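Long-range contacts in BH0493 protein (Bacillus halodurans C-125, PDB 2QEE), which is a putative amidohydrolase that binds zinc and probably acts as a metal-dependent enzyme: residues C[15-19]-C[376-380]; C[349-353]-C[405-410]; C[96-101]-C[365-370]. All coordinates share one frame. Numbering follows the deposited sequence.

All three contacts are largely buried, and each has one segment on helix 363-388 or helix 395-414. Interactions 1 and 3 both use helix 363-388, at different turns and with different partner helices. Interaction 2 uses the next helix, 395-414, and joins it to the loop before helix 363-388. It touches both others: F406 packs on V19 (interaction 1) and on W368 (interaction 3). The centre of interaction 1 lies about 22 Å from the centre of the chain, the farthest of the three. This contact is almost purely aliphatic. Interaction 2 adds two side-chain-to-backbone hydrogen bonds to apolar packing. Interaction 3 is richest in polar and aromatic chemistry: a stacked arginine, a histidine hydrogen bond and a buried tyrosine.

Interaction 1: residues C[15-19]-C[376-380]; sequences VKNAV and AEVLI
Both segments are regular alpha helix: 15-19 in helix 8-21 and 376-380 in helix 363-388. Each holds an i+4 to i backbone hydrogen bond, V19 N to V15 O and I380 N to A376 O, both 2.9 Å. The segment axes come within 9.7 Å, and their N-to-C directions differ by 136°, so the helices run obliquely antiparallel. K16 and A376 set the register, with their CA atoms 5.7 Å apart. A376, with only a methyl, faces V15, K16 and V19 here. V15 and V19, one turn apart, have CB directed at the other helix, and both take the t rotamer. V15 CB lies 3.7 Å from I380 CG1, and V15 CG1 is 3.8 Å from L379 CB and 3.8 Å from A376 O. V19 CG2 sits 4.2 Å from A376 CB and 4.0 Å from L379 CD1. This is helix-helix packing, and helix 395-414 joins it through I398, which V15 touches, and V402, which both V19 and L379 touch. The contact thus ties the N-terminal helix to the C-terminal helices, away from the metal site. L379 and I380 are both mt. L379 CB points toward helix 8-21. I380 CB points sideways, but its CG1 and CD1 reach across. K16 flanks the apolar patch with an extended mttt chain. Its CG is 4.3 Å from A376 CB, and its CE is 3.8 Å from I380 CD1. The K16 ammonium lies at the exposed margin, so the lysine contributes its methylenes here. No hydrogen bond crosses between the segments, which bury 274 Å².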
loop_
_atom_site.group_PDB
_atom_site.type_symbol
_atom_site.label_atom_id
_atom_site.label_comp_id
_atom_site.label_asym_id
_atom_site.label_seq_id
_atom_site.Cartn_x
_atom_site.Cartn_y
_atom_site.Cartn_z
ATOM N N VAL C 15 6.362 13.081 -25.165
ATOM C CA VAL C 15 6.225 11.767 -24.499
ATOM C C VAL C 15 4.917 11.134 -24.910
ATOM O O VAL C 15 4.905 9.942 -25.257
ATOM C CB VAL C 15 6.355 11.818 -22.934
ATOM C CG1 VAL C 15 5.999 10.420 -22.299
ATOM C CG2 VAL C 15 7.792 12.230 -22.533
ATOM N N LYS C 16 3.818 11.888 -24.814
ATOM C CA LYS C 16 2.508 11.346 -25.214
ATOM C C LYS C 16 2.537 10.850 -26.668
ATOM O O LYS C 16 2.034 9.747 -26.973
ATOM C CB LYS C 16 1.421 12.376 -25.013
ATOM C CG LYS C 16 1.108 12.578 -23.586
ATOM C CD LYS C 16 0.232 13.824 -23.434
ATOM C CE LYS C 16 0.232 14.253 -21.974
ATOM N NZ LYS C 16 -0.724 15.345 -21.615
ATOM N N ASN C 17 3.129 11.630 -27.568
ATOM C CA ASN C 17 3.228 11.171 -28.945
ATOM C C ASN C 17 4.074 9.899 -29.087
ATOM O O ASN C 17 3.660 8.982 -29.826
ATOM C CB ASN C 17 3.820 12.267 -29.848
ATOM C CG ASN C 17 2.894 13.456 -30.030
ATOM O OD1 ASN C 17 3.362 14.538 -30.433
ATOM N ND2 ASN C 17 1.593 13.276 -29.802
ATOM N N ALA C 18 5.243 9.840 -28.458
ATOM C CA ALA C 18 6.101 8.668 -28.518
ATOM C C ALA C 18 5.336 7.409 -28.004
ATOM O O ALA C 18 5.356 6.323 -28.654
ATOM C CB ALA C 18 7.332 8.901 -27.708
ATOM N N VAL C 19 4.648 7.563 -26.863
ATOM C CA VAL C 19 3.909 6.433 -26.241
ATOM C C VAL C 19 2.783 5.975 -27.147
ATOM O O VAL C 19 2.650 4.768 -27.447
ATOM C CB VAL C 19 3.381 6.859 -24.865
ATOM C CG1 VAL C 19 2.449 5.794 -24.327
ATOM C CG2 VAL C 19 4.558 6.887 -23.874
ATOM N N ALA C 376 2.492 7.256 -19.698
ATOM C CA ALA C 376 2.965 8.549 -20.221
ATOM C C ALA C 376 3.117 9.585 -19.061
ATOM O O ALA C 376 4.167 10.265 -18.985
ATOM C CB ALA C 376 2.038 9.075 -21.298
ATOM N N GLU C 377 2.153 9.622 -18.151
ATOM C CA GLU C 377 2.214 10.565 -17.004
ATOM C C GLU C 377 3.442 10.255 -16.157
ATOM O O GLU C 377 4.178 11.170 -15.706
ATOM C CB GLU C 377 0.966 10.447 -16.156
ATOM C CG GLU C 377 -0.326 10.921 -16.832
ATOM C CD GLU C 377 -1.597 10.442 -16.069
ATOM O OE1 GLU C 377 -2.728 10.781 -16.501
ATOM O OE2 GLU C 377 -1.493 9.697 -15.043
ATOM N N VAL C 378 3.693 8.967 -15.894
ATOM C CA VAL C 378 4.859 8.596 -15.090
ATOM C C VAL C 378 6.154 9.010 -15.771
ATOM O O VAL C 378 7.043 9.671 -15.185
ATOM C CB VAL C 378 4.844 7.072 -14.781
ATOM C CG1 VAL C 378 6.101 6.685 -14.049
ATOM C CG2 VAL C 378 3.541 6.727 -13.956
ATOM N N LEU C 379 6.256 8.697 -17.069
ATOM C CA LEU C 379 7.467 9.099 -17.824
ATOM C C LEU C 379 7.711 10.627 -17.831
ATOM O O LEU C 379 8.836 11.089 -17.635
ATOM C CB LEU C 379 7.343 8.579 -19.284
ATOM C CG LEU C 379 7.598 7.071 -19.444
ATOM C CD1 LEU C 379 7.158 6.736 -20.882
ATOM C CD2 LEU C 379 9.110 6.758 -19.213
ATOM N N ILE C 380 6.651 11.384 -18.028
ATOM C CA ILE C 380 6.727 12.872 -18.043
ATOM C C ILE C 380 7.358 13.346 -16.694
ATOM O O ILE C 380 8.345 14.102 -16.674
ATOM C CB ILE C 380 5.353 13.548 -18.357
ATOM C CG1 ILE C 380 4.985 13.293 -19.821
ATOM C CG2 ILE C 380 5.471 15.036 -18.098
ATOM C CD1 ILE C 380 3.462 13.480 -20.185
#

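Interaction 2: residues C[349-353]-C[405-410]; sequences TSFIP and LFSRNF
Residues 349-353 form an irregular loop with a hollow facing helix 395-414. S350 centres an inverse gamma turn, closed by a weak F351 N to T349 O bond (3.0 Å). F351 and I352 are then extended. L405 (mt) fills the hollow: its CD2 is 3.7 Å from T349 O, 3.6 Å from F351 O and 3.8 Å from P353 CD. F351 CB points away, but its p rotamer swings the ring back, so L405 CD2 lies over one face, 4.2 Å from CE2. P353 (phi/psi -63/-31) sets CD 3.3 Å from L405 O. The I352 and L405 CA atoms are 5.5 Å apart. I352 pairs by backbone with I323 and G325, consistent with a strand position in the amidohydrolase beta/alpha barrel. From L405 to R408 the helix makes a wider pi-type turn. N409 points at the loop; its ND2 donates to T349 O (2.7 Å) and F351 O (2.9 Å). I352 (mt) sets CD1 3.9 Å from F410 CB. W60 of a second subunit packs on T349, S350 and N409.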
loop_
_atom_site.group_PDB
_atom_site.type_symbol
_atom_site.label_atom_id
_atom_site.label_comp_id
_atom_site.label_asym_id
_atom_site.label_seq_id
_atom_site.Cartn_x
_atom_site.Cartn_y
_atom_site.Cartn_z
ATOM N N THR C 349 14.253 1.855 -16.547
ATOM C CA THR C 349 13.419 1.303 -17.610
ATOM C C THR C 349 13.576 -0.230 -17.770
ATOM O O THR C 349 13.102 -0.803 -18.801
ATOM C CB THR C 349 13.757 1.950 -18.983
ATOM O OG1 THR C 349 15.144 1.723 -19.234
ATOM C CG2 THR C 349 13.429 3.477 -18.944
ATOM N N SER C 350 14.174 -0.901 -16.788
ATOM C CA SER C 350 14.454 -2.363 -16.879
ATOM C C SER C 350 13.267 -3.272 -16.415
ATOM O O SER C 350 13.438 -4.198 -15.594
ATOM C CB SER C 350 15.770 -2.730 -16.151
ATOM O OG SER C 350 15.738 -2.571 -14.730
ATOM N N PHE C 351 12.077 -2.976 -16.929
ATOM C CA PHE C 351 10.934 -3.837 -16.677
ATOM C C PHE C 351 9.935 -3.697 -17.790
ATOM O O PHE C 351 10.104 -2.845 -18.675
ATOM C CB PHE C 351 10.275 -3.435 -15.330
ATOM C CG PHE C 351 9.611 -2.033 -15.313
ATOM C CD1 PHE C 351 8.238 -1.961 -15.282
ATOM C CD2 PHE C 351 10.381 -0.852 -15.211
ATOM C CE1 PHE C 351 7.577 -0.697 -15.249
ATOM C CE2 PHE C 351 9.761 0.406 -15.176
ATOM C CZ PHE C 351 8.357 0.485 -15.198
ATOM N N ILE C 352 8.875 -4.502 -17.744
ATOM C CA ILE C 352 7.790 -4.435 -18.724
ATOM C C ILE C 352 6.553 -3.898 -17.984
ATOM O O ILE C 352 5.922 -4.604 -17.155
ATOM C CB ILE C 352 7.507 -5.837 -19.352
ATOM C CG1 ILE C 352 8.784 -6.367 -20.069
ATOM C CG2 ILE C 352 6.239 -5.819 -20.245
ATOM C CD1 ILE C 352 8.670 -7.897 -20.329
ATOM N N PRO C 353 6.225 -2.633 -18.224
ATOM C CA PRO C 353 5.111 -2.038 -17.402
ATOM C C PRO C 353 3.732 -2.665 -17.560
ATOM O O PRO C 353 2.945 -2.658 -16.602
ATOM C CB PRO C 353 5.045 -0.567 -17.855
ATOM C CG PRO C 353 5.803 -0.528 -19.179
ATOM C CD PRO C 353 6.890 -1.627 -19.086
ATOM N N LEU C 405 10.300 -0.168 -23.160
ATOM C CA LEU C 405 9.226 -0.496 -22.223
ATOM C C LEU C 405 8.086 -1.257 -22.906
ATOM O O LEU C 405 7.552 -2.179 -22.295
ATOM C CB LEU C 405 8.634 0.783 -21.606
ATOM C CG LEU C 405 9.650 1.515 -20.687
ATOM C CD1 LEU C 405 9.099 2.902 -20.407
ATOM C CD2 LEU C 405 9.826 0.715 -19.339
ATOM N N PHE C 406 7.707 -0.868 -24.136
ATOM C CA PHE C 406 6.506 -1.462 -24.781
ATOM C C PHE C 406 6.792 -2.660 -25.675
ATOM O O PHE C 406 5.841 -3.353 -26.113
ATOM C CB PHE C 406 5.646 -0.432 -25.527
ATOM C CG PHE C 406 4.927 0.520 -24.588
ATOM C CD1 PHE C 406 3.664 0.207 -24.075
ATOM C CD2 PHE C 406 5.513 1.738 -24.240
ATOM C CE1 PHE C 406 3.014 1.068 -23.180
ATOM C CE2 PHE C 406 4.875 2.593 -23.359
ATOM C CZ PHE C 406 3.607 2.275 -22.860
ATOM N N SER C 407 8.089 -2.908 -25.934
ATOM C CA SER C 407 8.447 -3.977 -26.891
ATOM C C SER C 407 9.789 -4.637 -26.702
ATOM O O SER C 407 9.902 -5.872 -26.501
ATOM C CB SER C 407 8.334 -3.453 -28.332
ATOM O OG SER C 407 8.605 -4.525 -29.226
ATOM N N ARG C 408 10.850 -3.847 -26.748
ATOM C CA ARG C 408 12.190 -4.433 -26.818
ATOM C C ARG C 408 12.633 -5.173 -25.570
ATOM O O ARG C 408 13.353 -6.139 -25.680
ATOM C CB ARG C 408 13.257 -3.390 -27.163
ATOM C CG ARG C 408 12.944 -2.629 -28.403
ATOM C CD ARG C 408 14.053 -1.597 -28.758
ATOM N NE ARG C 408 13.658 -0.841 -29.950
ATOM C CZ ARG C 408 14.168 0.327 -30.336
ATOM N NH1 ARG C 408 15.111 0.941 -29.623
ATOM N NH2 ARG C 408 13.708 0.890 -31.445
ATOM N N ASN C 409 12.205 -4.727 -24.370
ATOM C CA ASN C 409 12.629 -5.409 -23.157
ATOM C C ASN C 409 12.096 -6.831 -23.145
ATOM O O ASN C 409 12.806 -7.737 -22.709
ATOM C CB ASN C 409 12.096 -4.706 -21.872
ATOM C CG ASN C 409 12.851 -3.422 -21.556
ATOM O OD1 ASN C 409 13.965 -3.174 -22.083
ATOM N ND2 ASN C 409 12.259 -2.588 -20.618
ATOM N N PHE C 410 10.931 -7.012 -23.741
ATOM C CA PHE C 410 10.342 -8.355 -23.727
ATOM C C PHE C 410 11.172 -9.223 -24.713
ATOM O O PHE C 410 11.680 -10.300 -24.338
ATOM C CB PHE C 410 8.894 -8.354 -24.180
ATOM C CG PHE C 410 8.335 -9.741 -24.380
ATOM C CD1 PHE C 410 8.060 -10.555 -23.259
ATOM C CD2 PHE C 410 8.106 -10.251 -25.655
ATOM C CE1 PHE C 410 7.561 -11.872 -23.407
ATOM C CE2 PHE C 410 7.572 -11.564 -25.828
ATOM C CZ PHE C 410 7.296 -12.384 -24.691
#

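Interaction 3: residues C[96-101]-C[365-370]; sequences RGVLTC and IYKWHH
This is a knob-into-hole crossing of helix 93-104 and helix 363-388, which follows the zinc ligand D357 in the chain, in a fold consistent with the amidohydrolase beta/alpha barrel. The axes of segments 96-101 and 365-370 cross at 103°, 8.4 Å apart. The Y366 side chain (chi1 93°, between the usual wells) sits among G97, V98, T100 and C101. G97 permits this: its CA lies 3.4 Å from the Y366 ring centroid, over the face (CH-pi), and a CB would clash. The CA atoms of G97 and Y366 are 5.1 Å apart. C101 (m) brings SG to the edge of the same ring, 3.6 Å from Y366 CD2. T100 (m) places CG2 over the H369 ring, and its OG1 hydrogen-bonds H370 NE2 at 2.8 Å. The R96 guanidinium lies flat on the H370 imidazole, centres 3.4 Å apart. E93 salt-bridges R96 NH1 and hydrogen-bonds H370 ND1. A water bridges R96 and H370: it accepts from R96 NH1 at 3.0 Å and donates to H370 O at 2.8 Å.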
loop_
_atom_site.group_PDB
_atom_site.type_symbol
_atom_site.label_atom_id
_atom_site.label_comp_id
_atom_site.label_asym_id
_atom_site.label_seq_id
_atom_site.Cartn_x
_atom_site.Cartn_y
_atom_site.Cartn_z
ATOM N N ARG C 96 -15.891 1.414 -17.853
ATOM C CA ARG C 96 -15.227 2.443 -18.641
ATOM C C ARG C 96 -14.575 1.826 -19.882
ATOM O O ARG C 96 -14.673 2.389 -21.029
ATOM C CB ARG C 96 -14.156 3.118 -17.804
ATOM C CG ARG C 96 -13.274 4.151 -18.500
ATOM C CD ARG C 96 -11.940 4.216 -17.654
ATOM N NE ARG C 96 -11.039 5.161 -18.295
ATOM C CZ ARG C 96 -9.752 5.281 -18.005
ATOM N NH1 ARG C 96 -9.186 4.488 -17.089
ATOM N NH2 ARG C 96 -9.027 6.179 -18.652
ATOM N N GLY C 97 -13.865 0.728 -19.679
ATOM C CA GLY C 97 -13.189 0.066 -20.793
ATOM C C GLY C 97 -14.118 -0.270 -21.968
ATOM O O GLY C 97 -13.748 -0.040 -23.118
ATOM N N VAL C 98 -15.308 -0.816 -21.686
ATOM C CA VAL C 98 -16.277 -1.078 -22.777
ATOM C C VAL C 98 -16.530 0.189 -23.582
ATOM O O VAL C 98 -16.507 0.158 -24.826
ATOM C CB VAL C 98 -17.594 -1.699 -22.238
ATOM C CG1 VAL C 98 -18.669 -1.894 -23.364
ATOM C CG2 VAL C 98 -17.316 -3.070 -21.561
ATOM N N LEU C 99 -16.695 1.328 -22.911
ATOM C CA LEU C 99 -16.959 2.578 -23.619
ATOM C C LEU C 99 -15.745 3.007 -24.429
ATOM O O LEU C 99 -15.924 3.483 -25.569
ATOM C CB LEU C 99 -17.324 3.673 -22.608
ATOM C CG LEU C 99 -18.490 3.275 -21.670
ATOM C CD1 LEU C 99 -18.825 4.460 -20.769
ATOM C CD2 LEU C 99 -19.703 2.949 -22.563
ATOM N N THR C 100 -14.523 2.894 -23.856
ATOM C CA THR C 100 -13.323 3.230 -24.653
ATOM C C THR C 100 -13.258 2.434 -25.962
ATOM O O THR C 100 -12.924 2.973 -27.011
ATOM C CB THR C 100 -12.069 3.050 -23.775
ATOM O OG1 THR C 100 -12.166 4.018 -22.709
ATOM C CG2 THR C 100 -10.739 3.257 -24.600
ATOM N N CYS C 101 -13.615 1.150 -25.894
ATOM C CA CYS C 101 -13.646 0.287 -27.084
ATOM C C CYS C 101 -14.642 0.800 -28.115
ATOM O O CYS C 101 -14.280 0.938 -29.315
ATOM C CB CYS C 101 -14.027 -1.129 -26.688
ATOM S SG CYS C 101 -12.758 -1.973 -25.699
ATOM N N ILE C 365 -8.077 -2.364 -27.316
ATOM C CA ILE C 365 -8.235 -0.915 -27.502
ATOM C C ILE C 365 -8.139 -0.257 -26.110
ATOM O O ILE C 365 -7.274 0.611 -25.890
ATOM C CB ILE C 365 -9.578 -0.551 -28.164
ATOM C CG1 ILE C 365 -9.589 -1.128 -29.588
ATOM C CG2 ILE C 365 -9.743 1.013 -28.279
ATOM C CD1 ILE C 365 -10.950 -0.920 -30.337
ATOM N N TYR C 366 -9.026 -0.661 -25.198
ATOM C CA TYR C 366 -9.071 0.067 -23.884
ATOM C C TYR C 366 -7.912 -0.298 -22.983
ATOM O O TYR C 366 -7.402 0.567 -22.196
ATOM C CB TYR C 366 -10.391 -0.105 -23.163
ATOM C CG TYR C 366 -10.536 -1.223 -22.148
ATOM C CD1 TYR C 366 -9.953 -1.120 -20.872
ATOM C CD2 TYR C 366 -11.320 -2.380 -22.436
ATOM C CE1 TYR C 366 -10.180 -2.051 -19.882
ATOM C CE2 TYR C 366 -11.521 -3.339 -21.433
ATOM C CZ TYR C 366 -10.936 -3.194 -20.183
ATOM O OH TYR C 366 -11.144 -4.128 -19.181
ATOM N N LYS C 367 -7.466 -1.548 -23.015
ATOM C CA LYS C 367 -6.407 -1.914 -22.090
ATOM C C LYS C 367 -5.164 -1.071 -22.396
ATOM O O LYS C 367 -4.485 -0.582 -21.473
ATOM C CB LYS C 367 -6.083 -3.420 -22.164
ATOM C CG LYS C 367 -7.283 -4.308 -21.799
ATOM C CD LYS C 367 -7.263 -4.740 -20.390
ATOM C CE LYS C 367 -8.283 -5.908 -20.257
ATOM N NZ LYS C 367 -8.350 -6.312 -18.825
ATOM N N TRP C 368 -4.842 -0.873 -23.670
ATOM C CA TRP C 368 -3.654 -0.084 -24.046
ATOM C C TRP C 368 -3.906 1.424 -23.936
ATOM O O TRP C 368 -3.034 2.161 -23.508
ATOM C CB TRP C 368 -3.108 -0.550 -25.429
ATOM C CG TRP C 368 -2.483 -1.887 -25.228
ATOM C CD1 TRP C 368 -2.977 -3.101 -25.647
ATOM C CD2 TRP C 368 -1.332 -2.166 -24.443
ATOM N NE1 TRP C 368 -2.158 -4.105 -25.220
ATOM C CE2 TRP C 368 -1.159 -3.561 -24.441
ATOM C CE3 TRP C 368 -0.425 -1.360 -23.736
ATOM C CZ2 TRP C 368 -0.108 -4.179 -23.783
ATOM C CZ3 TRP C 368 0.629 -1.955 -23.106
ATOM C CH2 TRP C 368 0.766 -3.378 -23.107
ATOM N N HIS C 369 -5.079 1.884 -24.296
ATOM C CA HIS C 369 -5.388 3.316 -24.163
ATOM C C HIS C 369 -5.278 3.738 -22.676
ATOM O O HIS C 369 -4.641 4.760 -22.323
ATOM C CB HIS C 369 -6.798 3.554 -24.686
ATOM C CG HIS C 369 -7.258 4.982 -24.646
ATOM N ND1 HIS C 369 -7.556 5.652 -23.464
ATOM C CD2 HIS C 369 -7.542 5.847 -25.650
ATOM C CE1 HIS C 369 -7.955 6.879 -23.752
ATOM N NE2 HIS C 369 -7.953 7.026 -25.069
ATOM N N HIS C 370 -5.935 2.977 -21.794
ATOM C CA HIS C 370 -5.986 3.401 -20.375
ATOM C C HIS C 370 -4.614 3.319 -19.738
ATOM O O HIS C 370 -4.249 4.164 -18.873
ATOM C CB HIS C 370 -6.953 2.500 -19.583
ATOM C CG HIS C 370 -8.399 2.618 -19.976
ATOM N ND1 HIS C 370 -9.398 2.016 -19.230
ATOM C CD2 HIS C 370 -9.020 3.239 -21.009
ATOM C CE1 HIS C 370 -10.570 2.241 -19.813
ATOM N NE2 HIS C 370 -10.372 3.015 -20.866
HETATM O O HOH W 1 -6.270 5.326 -17.360
#